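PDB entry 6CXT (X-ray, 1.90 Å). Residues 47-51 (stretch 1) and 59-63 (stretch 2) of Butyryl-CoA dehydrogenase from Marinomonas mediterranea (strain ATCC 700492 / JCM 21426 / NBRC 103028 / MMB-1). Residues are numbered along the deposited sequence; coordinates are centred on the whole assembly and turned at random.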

ATOM      1  N   PHE B  47      17.073 -27.361  19.662  1.00 24.63           N
ATOM      2  CA  PHE B  47      17.551 -26.448  20.691  1.00 25.32           C
ATOM      3  C   PHE B  47      19.063 -26.441  20.782  1.00 26.69           C
ATOM      4  O   PHE B  47      19.635 -25.587  21.450  1.00 29.40           O
ATOM      5  CB  PHE B  47      16.982 -26.800  22.070  1.00 26.20           C
ATOM      6  CG  PHE B  47      15.509 -27.027  22.063  1.00 25.35           C
ATOM      7  CD1 PHE B  47      14.632 -26.002  21.688  1.00 24.12           C
ATOM      8  CD2 PHE B  47      14.992 -28.256  22.422  1.00 25.72           C
ATOM      9  CE1 PHE B  47      13.289 -26.229  21.678  1.00 22.22           C
ATOM     10  CE2 PHE B  47      13.636 -28.471  22.419  1.00 26.24           C
ATOM     11  CZ  PHE B  47      12.784 -27.453  22.023  1.00 24.57           C
ATOM     12  N   GLY B  48      19.702 -27.390  20.119  1.00 25.18           N
ATOM     13  CA  GLY B  48      21.150 -27.449  20.136  1.00 27.43           C
ATOM     14  C   GLY B  48      21.827 -26.959  18.884  1.00 28.85           C
ATOM     15  O   GLY B  48      23.042 -27.016  18.811  1.00 29.94           O
ATOM     16  N   LEU B  49      21.075 -26.462  17.890  1.00 27.45           N
ATOM     17  CA  LEU B  49      21.718 -26.113  16.598  1.00 25.50           C
ATOM     18  C   LEU B  49      22.948 -25.200  16.718  1.00 24.83           C
ATOM     19  O   LEU B  49      23.975 -25.516  16.108  1.00 25.98           O
ATOM     20  CB  LEU B  49      20.719 -25.547  15.552  1.00 25.89           C
ATOM     21  CG  LEU B  49      19.441 -26.350  15.336  1.00 23.70           C
ATOM     22  CD1 LEU B  49      18.399 -25.539  14.546  1.00 23.14           C
ATOM     23  CD2 LEU B  49      19.824 -27.609  14.593  1.00 23.79           C
ATOM     24  N   PRO B  50      22.863 -24.082  17.479  1.00 23.17           N
ATOM     25  CA  PRO B  50      24.025 -23.218  17.534  1.00 27.80           C
ATOM     26  C   PRO B  50      24.911 -23.429  18.792  1.00 31.25           C
ATOM     27  O   PRO B  50      25.700 -22.546  19.107  1.00 31.16           O
ATOM     28  CB  PRO B  50      23.396 -21.824  17.636  1.00 26.75           C
ATOM     29  CG  PRO B  50      22.113 -22.051  18.405  1.00 27.37           C
ATOM     30  CD  PRO B  50      21.744 -23.507  18.243  1.00 24.02           C
ATOM     31  N   ILE B  51      24.708 -24.512  19.538  1.00 31.41           N
ATOM     32  CA  ILE B  51      25.475 -24.725  20.804  1.00 29.94           C
ATOM     33  C   ILE B  51      26.696 -25.591  20.443  1.00 28.92           C
ATOM     34  O   ILE B  51      26.545 -26.629  19.803  1.00 27.56           O
ATOM     35  CB  ILE B  51      24.628 -25.351  21.952  1.00 29.94           C
ATOM     36  CG1 ILE B  51      23.303 -24.592  22.116  1.00 31.57           C
ATOM     37  CG2 ILE B  51      25.396 -25.380  23.286  1.00 27.80           C
ATOM     38  CD1 ILE B  51      23.421 -23.122  22.457  1.00 26.77           C
ATOM     39  N   GLY B  59      25.131 -30.950  21.053  1.00 54.10           N
ATOM     40  CA  GLY B  59      25.149 -29.579  20.501  1.00 46.83           C
ATOM     41  C   GLY B  59      25.769 -29.626  19.119  1.00 41.30           C
ATOM     42  O   GLY B  59      26.788 -30.277  18.939  1.00 41.68           O
ATOM     43  N   SER B  60      25.143 -28.999  18.120  1.00 37.71           N
ATOM     44  CA  SER B  60      25.642 -29.153  16.739  1.00 32.27           C
ATOM     45  C   SER B  60      26.770 -28.183  16.409  1.00 30.67           C
ATOM     46  O   SER B  60      27.508 -28.390  15.436  1.00 34.42           O
ATOM     47  CB  SER B  60      24.524 -28.949  15.726  1.00 31.39           C
ATOM     48  OG  SER B  60      23.566 -29.969  15.756  1.00 32.15           O
ATOM     49  N   GLY B  61      26.848 -27.093  17.160  1.00 28.97           N
ATOM     50  CA  GLY B  61      27.751 -25.979  16.853  1.00 30.64           C
ATOM     51  C   GLY B  61      27.702 -25.550  15.383  1.00 32.34           C
ATOM     52  O   GLY B  61      28.736 -25.248  14.773  1.00 29.43           O
ATOM     53  N   PHE B  62      26.503 -25.522  14.799  1.00 29.43           N
ATOM     54  CA  PHE B  62      26.350 -25.021  13.421  1.00 28.99           C
ATOM     55  C   PHE B  62      26.634 -23.544  13.278  1.00 28.48           C
ATOM     56  O   PHE B  62      26.466 -22.772  14.222  1.00 30.98           O
ATOM     57  CB  PHE B  62      24.943 -25.305  12.886  1.00 26.14           C
ATOM     58  CG  PHE B  62      24.657 -26.743  12.640  1.00 28.24           C
ATOM     59  CD1 PHE B  62      25.658 -27.612  12.122  1.00 31.27           C
ATOM     60  CD2 PHE B  62      23.373 -27.252  12.849  1.00 26.95           C
ATOM     61  CE1 PHE B  62      25.364 -28.946  11.883  1.00 29.32           C
ATOM     62  CE2 PHE B  62      23.077 -28.574  12.577  1.00 28.86           C
ATOM     63  CZ  PHE B  62      24.071 -29.430  12.109  1.00 30.80           C
ATOM     64  N   ASP B  63      27.058 -23.114  12.090  1.00 29.16           N
ATOM     65  CA  ASP B  63      27.152 -21.671  11.853  1.00 29.50           C
ATOM     66  C   ASP B  63      25.723 -21.088  11.703  1.00 27.19           C
ATOM     67  O   ASP B  63      24.754 -21.840  11.569  1.00 25.99           O
ATOM     68  CB  ASP B  63      28.031 -21.343  10.642  1.00 31.13           C
ATOM     69  CG  ASP B  63      27.524 -21.964   9.337  1.00 36.17           C
ATOM     70  OD1 ASP B  63      26.429 -22.483   9.256  1.00 39.62           O
ATOM     71  OD2 ASP B  63      28.237 -21.931   8.328  1.00 45.16           O
TER

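The rule of this contact is backbone to backbone: a type I beta turn from Gly48 to Ile51 offers its carbonyls, and the loop running from Gly59 to Asp63 answers with three consecutive amides. Neither segment is a regular helix or strand; three backbone hydrogen bonds join them.

Gly59 opens the second stretch with its CA 4.5 Å from Gly48 CA, but it is Ile51 O that leaves no room for a side chain: a CB built in ideal geometry on Gly59 would lie 2.6 Å from Ile51 O, a clash. The phi and psi of Gly59, -47/132, are open to most residues, so here it is space rather than torsion that suits glycine. Gly48, across from it, is a different case: a CB on Gly48 would point toward the other stretch, yet would find room, with 3.6 Å to Gly59 CA.

Ser60 starts the series of hydrogen bonds. Ser60 N donates to Gly48 O at 3.0 Å, and the N-H...O angle of 168° is nearly straight. Gly48 O also accepts from Ile51 N at 3.1 Å, the bond that closes the turn, so one carbonyl both holds the turn together and ties it to the neighbouring loop. Ser60 N also lies 3.2 Å from Ile51 O, but the angle is poor and this is proximity without a bond. The CA-to-CB bond of Ser60 points sideways, and Ser60 CB lies 3.5 Å from Leu49 O.

Gly61 has phi/psi of 47/40, and a positive phi by itself favours glycine. Gly61 N donates to Ile51 O at 2.7 Å, the shortest of the three hydrogen bonds across the contact but also the most bent, at 135°. Leu49 O is 3.4 Å from the same Gly61 N, again at a poor angle. A CB on Gly61 would point away from the turn, so the case for glycine here differs from that at Gly59.

Phe62 combines both kinds of contact. Phe62 N donates to Leu49 O at 2.8 Å and 151°, completing the set: successive amides of Ser60, Gly61 and Phe62 go to Gly48, Ile51 and Leu49 respectively, an order that does not follow the turn's sequence. The CA-to-CB bond of Phe62 also points sideways, with chi1 near -69° (m), and Phe62 CE2 meets Leu49 CD2 at 3.9 Å, an apolar contact beside the polar one. Leu49, its CA-to-CB bond also sideways, is buried and has more area covered by the other stretch than any other residue here. Thus Leu49 and Phe62 are joined twice, by main chain and by side chain.

Asp63 ends the stretch without touching the turn. Its CA-to-CB bond points away, and the side chain serves as the N-cap of the helix that follows, capping a backbone N just beyond the stretch. The loop thus passes directly from gripping the turn to starting a helix.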